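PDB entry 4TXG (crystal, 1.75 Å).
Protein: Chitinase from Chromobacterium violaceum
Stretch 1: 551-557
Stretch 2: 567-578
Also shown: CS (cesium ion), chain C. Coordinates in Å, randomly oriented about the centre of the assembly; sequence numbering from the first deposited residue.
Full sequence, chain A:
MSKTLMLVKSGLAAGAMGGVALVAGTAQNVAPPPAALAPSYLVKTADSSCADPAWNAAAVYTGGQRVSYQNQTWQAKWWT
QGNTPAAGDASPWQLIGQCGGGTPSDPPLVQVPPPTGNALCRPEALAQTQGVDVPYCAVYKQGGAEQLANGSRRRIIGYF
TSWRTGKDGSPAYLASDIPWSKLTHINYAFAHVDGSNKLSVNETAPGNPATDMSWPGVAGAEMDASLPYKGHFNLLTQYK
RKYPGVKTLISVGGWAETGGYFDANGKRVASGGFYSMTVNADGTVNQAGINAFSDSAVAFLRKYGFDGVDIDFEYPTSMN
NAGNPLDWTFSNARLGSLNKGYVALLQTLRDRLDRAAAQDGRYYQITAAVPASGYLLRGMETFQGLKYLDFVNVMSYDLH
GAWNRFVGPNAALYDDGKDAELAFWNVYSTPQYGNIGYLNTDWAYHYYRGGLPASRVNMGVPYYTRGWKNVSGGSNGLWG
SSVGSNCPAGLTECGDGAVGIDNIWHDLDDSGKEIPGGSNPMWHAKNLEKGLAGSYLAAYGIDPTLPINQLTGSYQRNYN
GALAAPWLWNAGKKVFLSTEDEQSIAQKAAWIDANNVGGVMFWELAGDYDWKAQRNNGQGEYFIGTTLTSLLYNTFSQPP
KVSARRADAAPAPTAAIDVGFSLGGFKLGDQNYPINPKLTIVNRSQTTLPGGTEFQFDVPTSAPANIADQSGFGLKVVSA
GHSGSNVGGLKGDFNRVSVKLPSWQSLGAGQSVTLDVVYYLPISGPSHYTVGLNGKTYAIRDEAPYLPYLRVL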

ATOM      1  N   LEU A 551      -4.197  31.972  15.132  1.00 21.57           N
ATOM      2  CA  LEU A 551      -4.805  30.963  15.978  1.00 25.45           C
ATOM      3  C   LEU A 551      -6.041  31.535  16.658  1.00 25.20           C
ATOM      4  O   LEU A 551      -5.940  32.416  17.509  1.00 29.52           O
ATOM      5  CB  LEU A 551      -3.797  30.444  17.010  1.00 31.63           C
ATOM      6  CG  LEU A 551      -3.892  28.941  17.296  1.00 34.12           C
ATOM      7  CD1 LEU A 551      -2.585  28.410  17.831  1.00 36.84           C
ATOM      8  CD2 LEU A 551      -5.019  28.664  18.283  1.00 36.17           C
ATOM      9  N   THR A 552      -7.210  31.039  16.261  1.00 21.58           N
ATOM     10  CA  THR A 552      -8.472  31.448  16.872  1.00 24.94           C
ATOM     11  C   THR A 552      -9.214  30.233  17.427  1.00 24.26           C
ATOM     12  O   THR A 552      -9.129  29.135  16.876  1.00 20.72           O
ATOM     13  CB  THR A 552      -9.372  32.189  15.866  1.00 31.69           C
ATOM     14  OG1 THR A 552      -9.534  31.393  14.686  1.00 31.66           O
ATOM     15  CG2 THR A 552      -8.747  33.517  15.476  1.00 35.40           C
ATOM     16  N   GLY A 553      -9.938  30.431  18.519  1.00 24.61           N
ATOM     17  CA  GLY A 553     -10.648  29.340  19.157  1.00 25.25           C
ATOM     18  C   GLY A 553      -9.698  28.389  19.855  1.00 26.51           C
ATOM     19  O   GLY A 553      -8.548  28.733  20.129  1.00 26.81           O
ATOM     20  N   SER A 554     -10.184  27.188  20.147  1.00 21.64           N
ATOM     21  CA  SER A 554      -9.386  26.188  20.837  1.00 22.38           C
ATOM     22  C   SER A 554      -9.437  24.854  20.099  1.00 17.94           C
ATOM     23  O   SER A 554     -10.513  24.384  19.731  1.00 17.85           O
ATOM     24  CB  SER A 554      -9.876  26.016  22.277  1.00 29.14           C
ATOM     25  OG  SER A 554      -9.246  24.906  22.894  1.00 35.77           O
ATOM     26  N   TYR A 555      -8.272  24.250  19.880  1.00 13.63           N
ATOM     27  CA  TYR A 555      -8.208  22.941  19.243  1.00 11.69           C
ATOM     28  C   TYR A 555      -8.238  21.845  20.301  1.00 17.22           C
ATOM     29  O   TYR A 555      -7.227  21.574  20.955  1.00 19.66           O
ATOM     30  CB  TYR A 555      -6.947  22.813  18.383  1.00 11.42           C
ATOM     31  CG  TYR A 555      -6.893  23.760  17.197  1.00 12.00           C
ATOM     32  CD1 TYR A 555      -6.444  25.067  17.347  1.00 15.82           C
ATOM     33  CD2 TYR A 555      -7.275  23.339  15.926  1.00 13.58           C
ATOM     34  CE1 TYR A 555      -6.375  25.930  16.264  1.00 16.43           C
ATOM     35  CE2 TYR A 555      -7.213  24.195  14.835  1.00 15.66           C
ATOM     36  CZ  TYR A 555      -6.761  25.489  15.013  1.00 16.53           C
ATOM     37  OH  TYR A 555      -6.700  26.349  13.937  1.00 15.88           O
ATOM     38  N   GLN A 556      -9.397  21.220  20.474  1.00 11.64           N
ATOM     39  CA  GLN A 556      -9.560  20.194  21.501  1.00 12.79           C
ATOM     40  C   GLN A 556      -9.250  18.809  20.951  1.00 14.28           C
ATOM     41  O   GLN A 556      -9.835  18.389  19.953  1.00 12.16           O
ATOM     42  CB  GLN A 556     -10.982  20.226  22.062  1.00 17.70           C
ATOM     43  CG  GLN A 556     -11.302  19.070  22.986  1.00 24.82           C
ATOM     44  CD  GLN A 556     -12.796  18.872  23.170  1.00 36.48           C
ATOM     45  OE1 GLN A 556     -13.537  18.681  22.197  1.00 36.24           O
ATOM     46  NE2 GLN A 556     -13.250  18.921  24.420  1.00 41.27           N
ATOM     47  N   ARG A 557      -8.339  18.087  21.598  1.00 10.94           N
ATOM     48  CA  ARG A 557      -8.051  16.727  21.148  1.00 13.01           C
ATOM     49  C   ARG A 557      -9.152  15.768  21.577  1.00 14.95           C
ATOM     50  O   ARG A 557      -9.594  15.775  22.729  1.00 15.56           O
ATOM     51  CB  ARG A 557      -6.701  16.239  21.676  1.00 14.27           C
ATOM     52  CG  ARG A 557      -6.336  14.824  21.204  1.00 12.40           C
ATOM     53  CD  ARG A 557      -4.979  14.406  21.741  1.00 15.98           C
ATOM     54  NE  ARG A 557      -4.620  13.048  21.334  1.00 15.03           N
ATOM     55  CZ  ARG A 557      -5.081  11.945  21.921  1.00 15.44           C
ATOM     56  NH1 ARG A 557      -5.940  12.026  22.938  1.00 17.57           N
ATOM     57  NH2 ARG A 557      -4.684  10.758  21.487  1.00 15.64           N
ATOM     58  N   TRP A 567      -8.314  13.200  16.854  1.00  8.35           N
ATOM     59  CA  TRP A 567      -8.500  14.372  16.028  1.00  8.73           C
ATOM     60  C   TRP A 567      -8.557  15.624  16.868  1.00  9.41           C
ATOM     61  O   TRP A 567      -8.659  15.573  18.097  1.00 10.50           O
ATOM     62  CB  TRP A 567      -9.766  14.267  15.178  1.00 10.07           C
ATOM     63  CG  TRP A 567     -11.098  14.327  15.897  1.00  9.88           C
ATOM     64  CD1 TRP A 567     -11.909  15.422  16.050  1.00  8.88           C
ATOM     65  CD2 TRP A 567     -11.802  13.228  16.492  1.00 10.19           C
ATOM     66  NE1 TRP A 567     -13.064  15.070  16.714  1.00 11.53           N
ATOM     67  CE2 TRP A 567     -13.027  13.719  16.984  1.00 11.25           C
ATOM     68  CE3 TRP A 567     -11.511  11.865  16.657  1.00 10.22           C
ATOM     69  CZ2 TRP A 567     -13.955  12.913  17.642  1.00 13.63           C
ATOM     70  CZ3 TRP A 567     -12.434  11.057  17.308  1.00  9.69           C
ATOM     71  CH2 TRP A 567     -13.642  11.582  17.790  1.00 11.77           C
ATOM     72  N   LEU A 568      -8.468  16.748  16.176  1.00  9.20           N
ATOM     73  CA  LEU A 568      -8.668  18.040  16.804  1.00  9.30           C
ATOM     74  C   LEU A 568      -9.996  18.601  16.346  1.00 10.54           C
ATOM     75  O   LEU A 568     -10.291  18.603  15.153  1.00 10.32           O
ATOM     76  CB  LEU A 568      -7.539  18.998  16.434  1.00  9.81           C
ATOM     77  CG  LEU A 568      -6.141  18.568  16.856  1.00 12.69           C
ATOM     78  CD1 LEU A 568      -5.136  19.572  16.326  1.00  9.79           C
ATOM     79  CD2 LEU A 568      -6.077  18.465  18.378  1.00 13.22           C
ATOM     80  N   TRP A 569     -10.787  19.076  17.296  1.00 10.05           N
ATOM     81  CA  TRP A 569     -12.031  19.756  16.978  1.00 10.72           C
ATOM     82  C   TRP A 569     -11.965  21.172  17.512  1.00 13.74           C
ATOM     83  O   TRP A 569     -11.789  21.388  18.712  1.00 14.00           O
ATOM     84  CB  TRP A 569     -13.227  18.998  17.563  1.00 11.02           C
ATOM     85  CG  TRP A 569     -14.547  19.692  17.427  1.00 13.67           C
ATOM     86  CD1 TRP A 569     -15.344  20.158  18.446  1.00 11.70           C
ATOM     87  CD2 TRP A 569     -15.235  19.999  16.208  1.00 10.96           C
ATOM     88  NE1 TRP A 569     -16.489  20.727  17.929  1.00 12.55           N
ATOM     89  CE2 TRP A 569     -16.447  20.640  16.552  1.00 11.59           C
ATOM     90  CE3 TRP A 569     -14.950  19.786  14.851  1.00 10.48           C
ATOM     91  CZ2 TRP A 569     -17.366  21.084  15.599  1.00 15.22           C
ATOM     92  CZ3 TRP A 569     -15.864  20.225  13.900  1.00 12.02           C
ATOM     93  CH2 TRP A 569     -17.060  20.862  14.279  1.00 14.30           C
ATOM     94  N   ASN A 570     -12.081  22.134  16.603  1.00 13.19           N
ATOM     95  CA  ASN A 570     -12.155  23.540  16.968  1.00 13.01           C
ATOM     96  C   ASN A 570     -13.593  24.009  16.799  1.00 12.59           C
ATOM     97  O   ASN A 570     -14.027  24.315  15.691  1.00 14.52           O
ATOM     98  CB  ASN A 570     -11.192  24.368  16.112  1.00 13.25           C
ATOM     99  CG  ASN A 570     -11.058  25.800  16.592  1.00 15.37           C
ATOM    100  OD1 ASN A 570     -12.044  26.454  16.933  1.00 15.05           O
ATOM    101  ND2 ASN A 570      -9.825  26.300  16.616  1.00 17.89           N
ATOM    102  N   ALA A 571     -14.336  24.046  17.902  1.00 12.67           N
ATOM    103  CA  ALA A 571     -15.764  24.352  17.857  1.00 13.13           C
ATOM    104  C   ALA A 571     -16.035  25.758  17.346  1.00 17.90           C
ATOM    105  O   ALA A 571     -17.048  26.005  16.688  1.00 18.73           O
ATOM    106  CB  ALA A 571     -16.381  24.171  19.235  1.00 15.64           C
ATOM    107  N   GLY A 572     -15.133  26.683  17.660  1.00 17.78           N
ATOM    108  CA  GLY A 572     -15.281  28.060  17.223  1.00 19.88           C
ATOM    109  C   GLY A 572     -15.211  28.203  15.711  1.00 21.21           C
ATOM    110  O   GLY A 572     -15.967  28.974  15.124  1.00 22.57           O
ATOM    111  N   LYS A 573     -14.307  27.456  15.081  1.00 15.21           N
ATOM    112  CA  LYS A 573     -14.134  27.515  13.629  1.00 18.72           C
ATOM    113  C   LYS A 573     -14.898  26.406  12.910  1.00 18.87           C
ATOM    114  O   LYS A 573     -14.972  26.389  11.675  1.00 19.08           O
ATOM    115  CB  LYS A 573     -12.652  27.415  13.258  1.00 17.10           C
ATOM    116  CG  LYS A 573     -11.749  28.444  13.911  1.00 17.43           C
ATOM    117  CD  LYS A 573     -10.290  28.200  13.530  1.00 17.26           C
ATOM    118  CE  LYS A 573     -10.007  28.597  12.086  1.00 18.90           C
ATOM    119  NZ  LYS A 573      -8.552  28.441  11.748  1.00 17.58           N
ATOM    120  N   LYS A 574     -15.457  25.486  13.692  1.00 14.33           N
ATOM    121  CA  LYS A 574     -16.030  24.248  13.177  1.00 12.01           C
ATOM    122  C   LYS A 574     -15.011  23.521  12.301  1.00 14.57           C
ATOM    123  O   LYS A 574     -15.327  23.064  11.203  1.00 11.07           O
ATOM    124  CB  LYS A 574     -17.325  24.523  12.406  1.00 13.81           C
ATOM    125  CG  LYS A 574     -18.452  25.116  13.270  1.00 16.48           C
ATOM    126  CD  LYS A 574     -18.989  24.077  14.252  1.00 25.22           C
ATOM    127  CE  LYS A 574     -20.251  24.553  14.957  1.00 34.29           C
ATOM    128  NZ  LYS A 574     -19.921  25.575  15.983  1.00 35.53           N
ATOM    129  N   VAL A 575     -13.780  23.424  12.803  1.00 11.81           N
ATOM    130  CA  VAL A 575     -12.687  22.767  12.082  1.00 11.00           C
ATOM    131  C   VAL A 575     -12.367  21.405  12.704  1.00 10.66           C
ATOM    132  O   VAL A 575     -12.190  21.288  13.913  1.00 11.80           O
ATOM    133  CB  VAL A 575     -11.405  23.641  12.060  1.00 10.59           C
ATOM    134  CG1 VAL A 575     -10.162  22.803  11.659  1.00 10.02           C
ATOM    135  CG2 VAL A 575     -11.582  24.820  11.122  1.00 12.94           C
ATOM    136  N   PHE A 576     -12.331  20.382  11.854  1.00  9.72           N
ATOM    137  CA  PHE A 576     -11.984  19.009  12.223  1.00 11.17           C
ATOM    138  C   PHE A 576     -10.668  18.662  11.545  1.00  9.72           C
ATOM    139  O   PHE A 576     -10.593  18.683  10.315  1.00  8.98           O
ATOM    140  CB  PHE A 576     -13.101  18.046  11.773  1.00  9.86           C
ATOM    141  CG  PHE A 576     -12.841  16.579  12.058  1.00 10.12           C
ATOM    142  CD1 PHE A 576     -11.981  15.826  11.262  1.00  8.06           C
ATOM    143  CD2 PHE A 576     -13.533  15.933  13.075  1.00 10.64           C
ATOM    144  CE1 PHE A 576     -11.778  14.470  11.516  1.00  7.73           C
ATOM    145  CE2 PHE A 576     -13.340  14.573  13.317  1.00 10.10           C
ATOM    146  CZ  PHE A 576     -12.462  13.852  12.548  1.00  7.89           C
ATOM    147  N   LEU A 577      -9.637  18.343  12.325  1.00  8.52           N
ATOM    148  CA  LEU A 577      -8.365  17.903  11.752  1.00  8.54           C
ATOM    149  C   LEU A 577      -8.087  16.482  12.190  1.00  7.78           C
ATOM    150  O   LEU A 577      -7.942  16.224  13.379  1.00  8.20           O
ATOM    151  CB  LEU A 577      -7.210  18.818  12.185  1.00  8.80           C
ATOM    152  CG  LEU A 577      -7.289  20.275  11.728  1.00  9.38           C
ATOM    153  CD1 LEU A 577      -6.172  21.089  12.357  1.00 11.95           C
ATOM    154  CD2 LEU A 577      -7.207  20.347  10.216  1.00 11.30           C
ATOM    155  N   SER A 578      -8.030  15.551  11.240  1.00  7.40           N
ATOM    156  CA  SER A 578      -7.704  14.174  11.589  1.00  8.50           C
ATOM    157  C   SER A 578      -6.215  14.037  11.868  1.00  8.05           C
ATOM    158  O   SER A 578      -5.390  14.416  11.040  1.00  9.51           O
ATOM    159  CB  SER A 578      -8.112  13.213  10.465  1.00 10.63           C
ATOM    160  OG  SER A 578      -7.627  11.917  10.747  1.00  9.90           O
TER
HETATM  161 CS    CS C 802      -6.469  22.784  23.618  1.00 52.76          CS
HETATM  162  O   HOH W   1      -7.006  28.956  14.201  1.00 20.13           O
HETATM  163  O   HOH W   2      -7.849  31.491  11.784  1.00 21.48           O
HETATM  164  O   HOH W   3     -13.262  26.736  20.043  1.00 21.66           O

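The two stretches run antiparallel. Their sheet pairing centres on Gln556 and Trp569, a hydrogen-bonded pair in which each backbone amide answers the other's carbonyl: Gln556 N donates to Trp569 O at 3.0 Å, and Trp569 N donates to Gln556 O at 2.9 Å. Arg557 and Leu568 form the adjacent non-hydrogen-bonded pair, where the chains close to 4.6 Å between CA atoms and Arg557 CA lies 3.3 Å from Trp567 O in a CA-H...O contact. A similar contact, Asn570 CA to Ser554 O at 3.3 Å, extends the association beyond the bridges. Stretch 2 also folds back on itself as a hairpin: Leu568 pairs with Leu577, and Asn570 with Val575, through reciprocal backbone hydrogen bonds.

Past the bridges, the Asn570 side chain takes over the bonding. Its ND2 donates to Thr552 O (2.9 Å, 160°), while its OD1 accepts from Lys573 N at 3.1 Å, so one amide group both ties the stretches together and braces the turn. Gly553 suits this site: its phi is positive, and an ideal CB would lie 2.5 Å from Asn570 OD1, a clash.

Tyr555, buried, has the largest area covered by the opposing stretch. Asn570 ND2 sits over one face of its ring, 3.5 Å from CE1. Apolar contacts add to the packing, with Tyr555 CB 4.2 Å from Leu568 CD1 and Tyr555 CE2 4.1 Å from Leu577 CD1. At the ring's polar end, water 1 donates to Tyr555 OH (2.6 Å) and accepts from both Thr552 N and Lys573 NZ (each 2.9 Å), linking the stretches. The aliphatic part of Lys573 also meets Thr552, CD lying 3.5 Å from OG1. On the sheet face shared by Gln556 and Trp569, Gln556 OE1 approaches the indole edge, 4.4 Å from Trp569 CD1.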